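Local coordinates for protein putative mannose-1-phosphate guanylyl transferase (Thermus thermophilus, PDB 2CU2) that probably transfers a guanylyl group from GTP to mannose 1-phosphate, making GDP-mannose, at residues 9-21 and 323-335. Residues are numbered along the deposited sequence; the frame is centred on the assembly and turned at random.
Sequences AGGRGERLWPLSR and AREVREVVKRLEA. With SO4 (sulfate ion), chain B.
Glu14, Arg15 and Trp17 meet segment 323-335, a 3-10 turn leading into the C-terminal helix 327-334. They belong to the glycine-rich loop after strand 3-8, the G-x-G-x-R-L-x-P-L signature of sugar-phosphate nucleotidyltransferases, which in relatives holds the nucleotide phosphates. The contact thus ties the nucleotidyltransferase fold to the C-terminal region related to the GMP-like beta-helix domain.

A sulfate ion, probably from the crystallisation liquor, sits between loop and helix. Backbone N-H groups of Glu14 and Arg15 grip it; that of Gly13 adds a weak bond. Arg327 NH2 bonds sulfate O1 at 2.7 Å.

The Glu14 carboxylate lies across Val330 CG2. Its OE1 is 3.6 Å from Arg327 NH2, well out of the guanidinium plane, a salt bridge of charges alone.

Arg15 bends at chi3 (-63°), which swings its guanidinium edge back to the sulfate. NE gives O4 a nearly straight bond of 2.9 Å, and NH2 reaches O3 weakly. NH1 lies 3.5 Å from Arg324 NH1, with the two guanidinium planes almost perpendicular. A water accepts from both, weakly from Arg324. A leucine in place of Arg15 would probably leave sulfate O4 with the backbone N-H as its remaining partner from this residue and cost the water its stronger donor. A second water donates to Arg15 O and Ala323 O, bridging the backbones beside Val326.

Trp17 holds its indole against the helix, CG anti to the backbone N (chi1 179°). Val330 CG1 packs near CD1, and Leu333 CD1 is 3.6 Å from NE1. Ala299 of the second subunit also packs on this tryptophan. Pro18 CB, after a cis peptide, covers one ring face. On the opposite face, Val329 CG1 makes a CH-pi contact, 3.5 Å from the centroid of the Trp17 six-membered ring.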
ATOM      1  N   ALA A   9     -23.830   4.733  18.490  1.00 40.14           N
ATOM      2  CA  ALA A   9     -22.941   4.273  17.430  1.00 44.23           C
ATOM      3  C   ALA A   9     -23.181   5.058  16.138  1.00 46.99           C
ATOM      4  O   ALA A   9     -24.268   5.069  15.575  1.00 49.36           O
ATOM      5  CB  ALA A   9     -23.208   2.785  17.195  1.00 43.83           C
ATOM      6  N   GLY A  10     -22.127   5.768  15.695  1.00 50.15           N
ATOM      7  CA  GLY A  10     -22.263   6.569  14.483  1.00 51.12           C
ATOM      8  C   GLY A  10     -20.906   6.997  13.925  1.00 51.96           C
ATOM      9  O   GLY A  10     -19.849   6.555  14.353  1.00 52.26           O
ATOM     10  N   GLY A  11     -20.965   7.868  12.900  1.00 52.58           N
ATOM     11  CA  GLY A  11     -19.735   8.322  12.266  1.00 51.97           C
ATOM     12  C   GLY A  11     -19.384   7.458  11.053  1.00 52.22           C
ATOM     13  O   GLY A  11     -19.221   6.249  11.148  1.00 50.88           O
ATOM     14  N   ARG A  12     -19.303   7.984   9.838  1.00 52.17           N
ATOM     15  CA  ARG A  12     -18.785   7.268   8.677  1.00 53.39           C
ATOM     16  C   ARG A  12     -17.306   6.940   8.858  1.00 51.23           C
ATOM     17  O   ARG A  12     -16.835   5.899   8.407  1.00 50.34           O
ATOM     18  CB  ARG A  12     -18.948   8.110   7.407  1.00 56.07           C
ATOM     19  CG  ARG A  12     -20.367   8.563   7.108  1.00 61.51           C
ATOM     20  CD  ARG A  12     -20.397   9.462   5.875  1.00 65.12           C
ATOM     21  NE  ARG A  12     -21.730  10.005   5.623  1.00 70.07           N
ATOM     22  CZ  ARG A  12     -22.772   9.281   5.227  1.00 72.18           C
ATOM     23  NH1 ARG A  12     -22.638   7.973   5.031  1.00 72.89           N
ATOM     24  NH2 ARG A  12     -23.953   9.862   5.034  1.00 73.25           N
ATOM     25  N   GLY A  13     -16.578   7.840   9.517  1.00 49.39           N
ATOM     26  CA  GLY A  13     -15.157   7.630   9.717  1.00 45.46           C
ATOM     27  C   GLY A  13     -14.438   7.673   8.379  1.00 42.79           C
ATOM     28  O   GLY A  13     -13.632   6.796   8.067  1.00 42.00           O
ATOM     29  N   GLU A  14     -14.735   8.695   7.581  1.00 39.88           N
ATOM     30  CA  GLU A  14     -14.114   8.840   6.270  1.00 39.36           C
ATOM     31  C   GLU A  14     -12.619   9.094   6.408  1.00 37.61           C
ATOM     32  O   GLU A  14     -11.843   8.763   5.517  1.00 38.32           O
ATOM     33  CB  GLU A  14     -14.755   9.992   5.496  1.00 39.37           C
ATOM     34  CG  GLU A  14     -16.269   9.940   5.446  1.00 43.16           C
ATOM     35  CD  GLU A  14     -16.844  10.855   4.376  1.00 46.38           C
ATOM     36  OE1 GLU A  14     -16.350  11.998   4.235  1.00 48.10           O
ATOM     37  OE2 GLU A  14     -17.795  10.431   3.680  1.00 47.36           O
ATOM     38  N   ARG A  15     -12.217   9.692   7.522  1.00 34.14           N
ATOM     39  CA  ARG A  15     -10.805   9.952   7.746  1.00 32.99           C
ATOM     40  C   ARG A  15     -10.070   8.646   7.994  1.00 31.57           C
ATOM     41  O   ARG A  15      -8.843   8.611   7.977  1.00 30.77           O
ATOM     42  CB  ARG A  15     -10.610  10.919   8.921  1.00 32.74           C
ATOM     43  CG  ARG A  15     -10.949  12.368   8.573  1.00 34.12           C
ATOM     44  CD  ARG A  15     -11.039  13.234   9.825  1.00 37.88           C
ATOM     45  NE  ARG A  15     -12.118  12.776  10.697  1.00 39.56           N
ATOM     46  CZ  ARG A  15     -12.351  13.238  11.924  1.00 40.47           C
ATOM     47  NH1 ARG A  15     -11.585  14.188  12.450  1.00 38.34           N
ATOM     48  NH2 ARG A  15     -13.352  12.734  12.633  1.00 40.50           N
ATOM     49  N   LEU A  16     -10.815   7.566   8.222  1.00 29.97           N
ATOM     50  CA  LEU A  16     -10.178   6.266   8.439  1.00 30.04           C
ATOM     51  C   LEU A  16     -10.238   5.349   7.216  1.00 29.85           C
ATOM     52  O   LEU A  16     -10.142   4.134   7.331  1.00 29.78           O
ATOM     53  CB  LEU A  16     -10.760   5.560   9.675  1.00 27.92           C
ATOM     54  CG  LEU A  16     -10.364   6.209  11.010  1.00 29.27           C
ATOM     55  CD1 LEU A  16     -10.966   5.437  12.168  1.00 28.76           C
ATOM     56  CD2 LEU A  16      -8.838   6.249  11.131  1.00 27.67           C
ATOM     57  N   TRP A  17     -10.394   5.945   6.038  1.00 31.50           N
ATOM     58  CA  TRP A  17     -10.400   5.184   4.790  1.00 30.61           C
ATOM     59  C   TRP A  17      -8.955   4.670   4.680  1.00 30.02           C
ATOM     60  O   TRP A  17      -8.021   5.364   5.095  1.00 28.57           O
ATOM     61  CB  TRP A  17     -10.718   6.121   3.618  1.00 31.06           C
ATOM     62  CG  TRP A  17     -10.729   5.446   2.272  1.00 32.85           C
ATOM     63  CD1 TRP A  17     -11.814   4.909   1.628  1.00 31.51           C
ATOM     64  CD2 TRP A  17      -9.596   5.185   1.435  1.00 31.46           C
ATOM     65  NE1 TRP A  17     -11.421   4.331   0.438  1.00 31.02           N
ATOM     66  CE2 TRP A  17     -10.067   4.484   0.296  1.00 32.13           C
ATOM     67  CE3 TRP A  17      -8.229   5.471   1.535  1.00 30.22           C
ATOM     68  CZ2 TRP A  17      -9.213   4.066  -0.736  1.00 31.55           C
ATOM     69  CZ3 TRP A  17      -7.382   5.055   0.515  1.00 31.00           C
ATOM     70  CH2 TRP A  17      -7.878   4.359  -0.608  1.00 31.36           C
ATOM     71  N   PRO A  18      -8.739   3.475   4.100  1.00 31.01           N
ATOM     72  CA  PRO A  18      -9.660   2.502   3.508  1.00 32.12           C
ATOM     73  C   PRO A  18     -10.313   1.524   4.479  1.00 33.19           C
ATOM     74  O   PRO A  18     -11.082   0.658   4.053  1.00 35.02           O
ATOM     75  CB  PRO A  18      -8.767   1.768   2.527  1.00 30.47           C
ATOM     76  CG  PRO A  18      -7.524   1.615   3.340  1.00 31.02           C
ATOM     77  CD  PRO A  18      -7.348   3.008   3.946  1.00 28.01           C
ATOM     78  N   LEU A  19     -10.002   1.635   5.767  1.00 32.76           N
ATOM     79  CA  LEU A  19     -10.576   0.716   6.741  1.00 34.25           C
ATOM     80  C   LEU A  19     -12.082   0.884   6.861  1.00 36.51           C
ATOM     81  O   LEU A  19     -12.815  -0.101   6.943  1.00 35.97           O
ATOM     82  CB  LEU A  19      -9.922   0.890   8.111  1.00 33.39           C
ATOM     83  CG  LEU A  19     -10.400  -0.095   9.183  1.00 33.53           C
ATOM     84  CD1 LEU A  19     -10.038  -1.513   8.777  1.00 32.03           C
ATOM     85  CD2 LEU A  19      -9.768   0.256  10.520  1.00 32.24           C
ATOM     86  N   SER A  20     -12.552   2.127   6.871  1.00 38.19           N
ATOM     87  CA  SER A  20     -13.985   2.364   6.941  1.00 41.47           C
ATOM     88  C   SER A  20     -14.683   2.088   5.609  1.00 44.53           C
ATOM     89  O   SER A  20     -14.113   2.172   4.526  1.00 44.54           O
ATOM     90  CB  SER A  20     -14.225   3.804   7.394  1.00 40.20           C
ATOM     91  OG  SER A  20     -13.529   4.703   6.525  1.00 40.72           O
ATOM     92  N   ARG A  21     -15.970   1.707   5.741  1.00 48.06           N
ATOM     93  CA  ARG A  21     -16.763   1.285   4.586  1.00 50.53           C
ATOM     94  C   ARG A  21     -18.135   1.976   4.596  1.00 51.99           C
ATOM     95  O   ARG A  21     -18.561   2.541   5.594  1.00 50.62           O
ATOM     96  CB  ARG A  21     -16.987  -0.221   4.720  1.00 52.41           C
ATOM     97  CG  ARG A  21     -15.812  -1.062   4.227  1.00 55.26           C
ATOM     98  CD  ARG A  21     -16.302  -2.302   3.479  1.00 57.94           C
ATOM     99  NE  ARG A  21     -16.021  -3.522   4.240  1.00 60.29           N
ATOM    100  CZ  ARG A  21     -17.044  -4.368   4.452  1.00 61.63           C
ATOM    101  NH1 ARG A  21     -18.252  -4.075   4.002  1.00 62.55           N
ATOM    102  NH2 ARG A  21     -16.814  -5.545   5.041  1.00 63.10           N
ATOM    103  N   ALA A 323      -3.131  13.583   8.284  1.00 36.25           N
ATOM    104  CA  ALA A 323      -4.159  12.558   8.458  1.00 37.04           C
ATOM    105  C   ALA A 323      -5.601  13.034   8.230  1.00 37.36           C
ATOM    106  O   ALA A 323      -6.426  12.287   7.708  1.00 35.80           O
ATOM    107  CB  ALA A 323      -4.031  11.926   9.852  1.00 34.88           C
ATOM    108  N   ARG A 324      -5.908  14.267   8.617  1.00 38.35           N
ATOM    109  CA  ARG A 324      -7.259  14.788   8.445  1.00 40.70           C
ATOM    110  C   ARG A 324      -7.694  14.833   6.975  1.00 41.24           C
ATOM    111  O   ARG A 324      -8.866  14.630   6.655  1.00 40.39           O
ATOM    112  CB  ARG A 324      -7.352  16.187   9.059  1.00 42.51           C
ATOM    113  CG  ARG A 324      -8.745  16.807   9.034  1.00 46.59           C
ATOM    114  CD  ARG A 324      -8.738  18.161   9.741  1.00 48.12           C
ATOM    115  NE  ARG A 324     -10.025  18.849   9.666  1.00 49.09           N
ATOM    116  CZ  ARG A 324     -11.133  18.441  10.276  1.00 50.94           C
ATOM    117  NH1 ARG A 324     -11.122  17.340  11.018  1.00 51.43           N
ATOM    118  NH2 ARG A 324     -12.253  19.140  10.151  1.00 51.39           N
ATOM    119  N   GLU A 325      -6.744  15.085   6.082  1.00 41.89           N
ATOM    120  CA  GLU A 325      -7.037  15.181   4.657  1.00 43.26           C
ATOM    121  C   GLU A 325      -7.431  13.879   3.969  1.00 42.89           C
ATOM    122  O   GLU A 325      -7.808  13.890   2.794  1.00 42.29           O
ATOM    123  CB  GLU A 325      -5.848  15.806   3.928  1.00 46.81           C
ATOM    124  CG  GLU A 325      -5.848  17.323   3.979  1.00 52.78           C
ATOM    125  CD  GLU A 325      -6.979  17.926   3.170  1.00 56.26           C
ATOM    126  OE1 GLU A 325      -6.893  17.909   1.922  1.00 58.33           O
ATOM    127  OE2 GLU A 325      -7.947  18.420   3.786  1.00 59.81           O
ATOM    128  N   VAL A 326      -7.341  12.764   4.689  1.00 40.78           N
ATOM    129  CA  VAL A 326      -7.707  11.468   4.133  1.00 40.07           C
ATOM    130  C   VAL A 326      -9.157  11.467   3.649  1.00 42.27           C
ATOM    131  O   VAL A 326      -9.515  10.747   2.711  1.00 40.18           O
ATOM    132  CB  VAL A 326      -7.530  10.338   5.181  1.00 38.28           C
ATOM    133  CG1 VAL A 326      -8.133   9.045   4.665  1.00 34.48           C
ATOM    134  CG2 VAL A 326      -6.050  10.141   5.486  1.00 34.11           C
ATOM    135  N   ARG A 327      -9.987  12.286   4.288  1.00 44.17           N
ATOM    136  CA  ARG A 327     -11.392  12.360   3.929  1.00 47.70           C
ATOM    137  C   ARG A 327     -11.584  12.768   2.472  1.00 48.39           C
ATOM    138  O   ARG A 327     -12.608  12.459   1.873  1.00 49.62           O
ATOM    139  CB  ARG A 327     -12.116  13.337   4.858  1.00 49.15           C
ATOM    140  CG  ARG A 327     -11.711  14.791   4.695  1.00 54.17           C
ATOM    141  CD  ARG A 327     -12.105  15.608   5.922  1.00 58.09           C
ATOM    142  NE  ARG A 327     -13.359  15.135   6.506  1.00 63.29           N
ATOM    143  CZ  ARG A 327     -14.531  15.131   5.876  1.00 65.02           C
ATOM    144  NH1 ARG A 327     -14.620  15.585   4.632  1.00 66.18           N
ATOM    145  NH2 ARG A 327     -15.610  14.654   6.484  1.00 66.32           N
ATOM    146  N   GLU A 328     -10.598  13.452   1.900  1.00 48.35           N
ATOM    147  CA  GLU A 328     -10.696  13.874   0.509  1.00 47.94           C
ATOM    148  C   GLU A 328     -10.692  12.684  -0.440  1.00 47.48           C
ATOM    149  O   GLU A 328     -11.336  12.717  -1.489  1.00 46.81           O
ATOM    150  CB  GLU A 328      -9.551  14.827   0.158  1.00 49.62           C
ATOM    151  CG  GLU A 328      -9.631  16.135   0.915  1.00 52.97           C
ATOM    152  CD  GLU A 328     -11.045  16.702   0.914  1.00 55.47           C
ATOM    153  OE1 GLU A 328     -11.351  17.560   1.773  1.00 56.95           O
ATOM    154  OE2 GLU A 328     -11.847  16.290   0.049  1.00 56.89           O
ATOM    155  N   VAL A 329      -9.972  11.632  -0.061  1.00 45.30           N
ATOM    156  CA  VAL A 329      -9.889  10.427  -0.873  1.00 44.69           C
ATOM    157  C   VAL A 329     -11.283   9.899  -1.210  1.00 45.52           C
ATOM    158  O   VAL A 329     -11.586   9.638  -2.377  1.00 43.96           O
ATOM    159  CB  VAL A 329      -9.076   9.311  -0.152  1.00 42.78           C
ATOM    160  CG1 VAL A 329      -9.153   8.015  -0.936  1.00 42.13           C
ATOM    161  CG2 VAL A 329      -7.613   9.739  -0.009  1.00 42.45           C
ATOM    162  N   VAL A 330     -12.129   9.745  -0.192  1.00 47.23           N
ATOM    163  CA  VAL A 330     -13.485   9.243  -0.417  1.00 50.82           C
ATOM    164  C   VAL A 330     -14.254  10.198  -1.333  1.00 52.56           C
ATOM    165  O   VAL A 330     -15.084   9.774  -2.138  1.00 52.40           O
ATOM    166  CB  VAL A 330     -14.267   9.080   0.915  1.00 50.52           C
ATOM    167  CG1 VAL A 330     -13.413   8.323   1.936  1.00 49.97           C
ATOM    168  CG2 VAL A 330     -14.683  10.433   1.451  1.00 50.79           C
ATOM    169  N   LYS A 331     -13.968  11.492  -1.206  1.00 55.04           N
ATOM    170  CA  LYS A 331     -14.620  12.492  -2.036  1.00 58.23           C
ATOM    171  C   LYS A 331     -14.234  12.231  -3.494  1.00 59.06           C
ATOM    172  O   LYS A 331     -15.094  12.183  -4.371  1.00 59.23           O
ATOM    173  CB  LYS A 331     -14.180  13.895  -1.606  1.00 59.42           C
ATOM    174  CG  LYS A 331     -14.881  15.030  -2.336  1.00 62.15           C
ATOM    175  CD  LYS A 331     -14.899  16.299  -1.494  1.00 64.16           C
ATOM    176  CE  LYS A 331     -14.768  17.547  -2.355  1.00 64.96           C
ATOM    177  NZ  LYS A 331     -14.203  18.693  -1.589  1.00 67.26           N
ATOM    178  N   ARG A 332     -12.937  12.049  -3.740  1.00 60.12           N
ATOM    179  CA  ARG A 332     -12.440  11.777  -5.086  1.00 61.41           C
ATOM    180  C   ARG A 332     -13.081  10.521  -5.657  1.00 62.22           C
ATOM    181  O   ARG A 332     -13.513  10.507  -6.808  1.00 63.23           O
ATOM    182  CB  ARG A 332     -10.919  11.594  -5.083  1.00 61.57           C
ATOM    183  CG  ARG A 332     -10.113  12.879  -5.039  1.00 63.27           C
ATOM    184  CD  ARG A 332     -10.414  13.760  -6.239  1.00 65.00           C
ATOM    185  NE  ARG A 332      -9.513  14.906  -6.321  1.00 66.79           N
ATOM    186  CZ  ARG A 332      -8.256  14.842  -6.748  1.00 68.37           C
ATOM    187  NH1 ARG A 332      -7.742  13.683  -7.142  1.00 68.36           N
ATOM    188  NH2 ARG A 332      -7.508  15.937  -6.778  1.00 69.53           N
ATOM    189  N   LEU A 333     -13.136   9.466  -4.851  1.00 62.37           N
ATOM    190  CA  LEU A 333     -13.719   8.209  -5.297  1.00 63.99           C
ATOM    191  C   LEU A 333     -15.201   8.362  -5.617  1.00 65.87           C
ATOM    192  O   LEU A 333     -15.675   7.840  -6.626  1.00 65.81           O
ATOM    193  CB  LEU A 333     -13.511   7.118  -4.241  1.00 62.32           C
ATOM    194  CG  LEU A 333     -12.061   6.679  -3.997  1.00 61.20           C
ATOM    195  CD1 LEU A 333     -12.017   5.670  -2.860  1.00 59.62           C
ATOM    196  CD2 LEU A 333     -11.472   6.076  -5.265  1.00 59.65           C
ATOM    197  N   GLU A 334     -15.935   9.068  -4.763  1.00 67.99           N
ATOM    198  CA  GLU A 334     -17.359   9.286  -5.005  1.00 70.49           C
ATOM    199  C   GLU A 334     -17.517  10.016  -6.328  1.00 71.48           C
ATOM    200  O   GLU A 334     -18.311   9.619  -7.179  1.00 71.46           O
ATOM    201  CB  GLU A 334     -17.984  10.129  -3.892  1.00 70.92           C
ATOM    202  CG  GLU A 334     -18.211   9.390  -2.589  1.00 72.65           C
ATOM    203  CD  GLU A 334     -18.849  10.275  -1.529  1.00 73.57           C
ATOM    204  OE1 GLU A 334     -19.121   9.774  -0.413  1.00 73.15           O
ATOM    205  OE2 GLU A 334     -19.074  11.473  -1.814  1.00 74.04           O
ATOM    206  N   ALA A 335     -16.747  11.088  -6.491  1.00 72.83           N
ATOM    207  CA  ALA A 335     -16.781  11.894  -7.706  1.00 73.56           C
ATOM    208  C   ALA A 335     -16.569  11.040  -8.955  1.00 74.13           C
ATOM    209  O   ALA A 335     -17.410  11.134  -9.872  1.00 74.84           O
ATOM    210  CB  ALA A 335     -15.722  12.986  -7.630  1.00 73.95           C
TER
HETATM  211  S   SO4 B1001     -15.330  11.868   9.465  1.00 53.27           S
HETATM  212  O1  SO4 B1001     -15.087  12.975   8.500  1.00 53.46           O
HETATM  213  O2  SO4 B1001     -16.450  11.016   8.977  1.00 54.38           O
HETATM  214  O3  SO4 B1001     -15.683  12.438  10.794  1.00 54.49           O
HETATM  215  O4  SO4 B1001     -14.099  11.036   9.593  1.00 51.46           O
HETATM  216  O   HOH W   1      -8.780  15.181  12.021  1.00 25.87           O
HETATM  217  O   HOH W   2      -6.587   9.825   8.757  1.00 28.30           O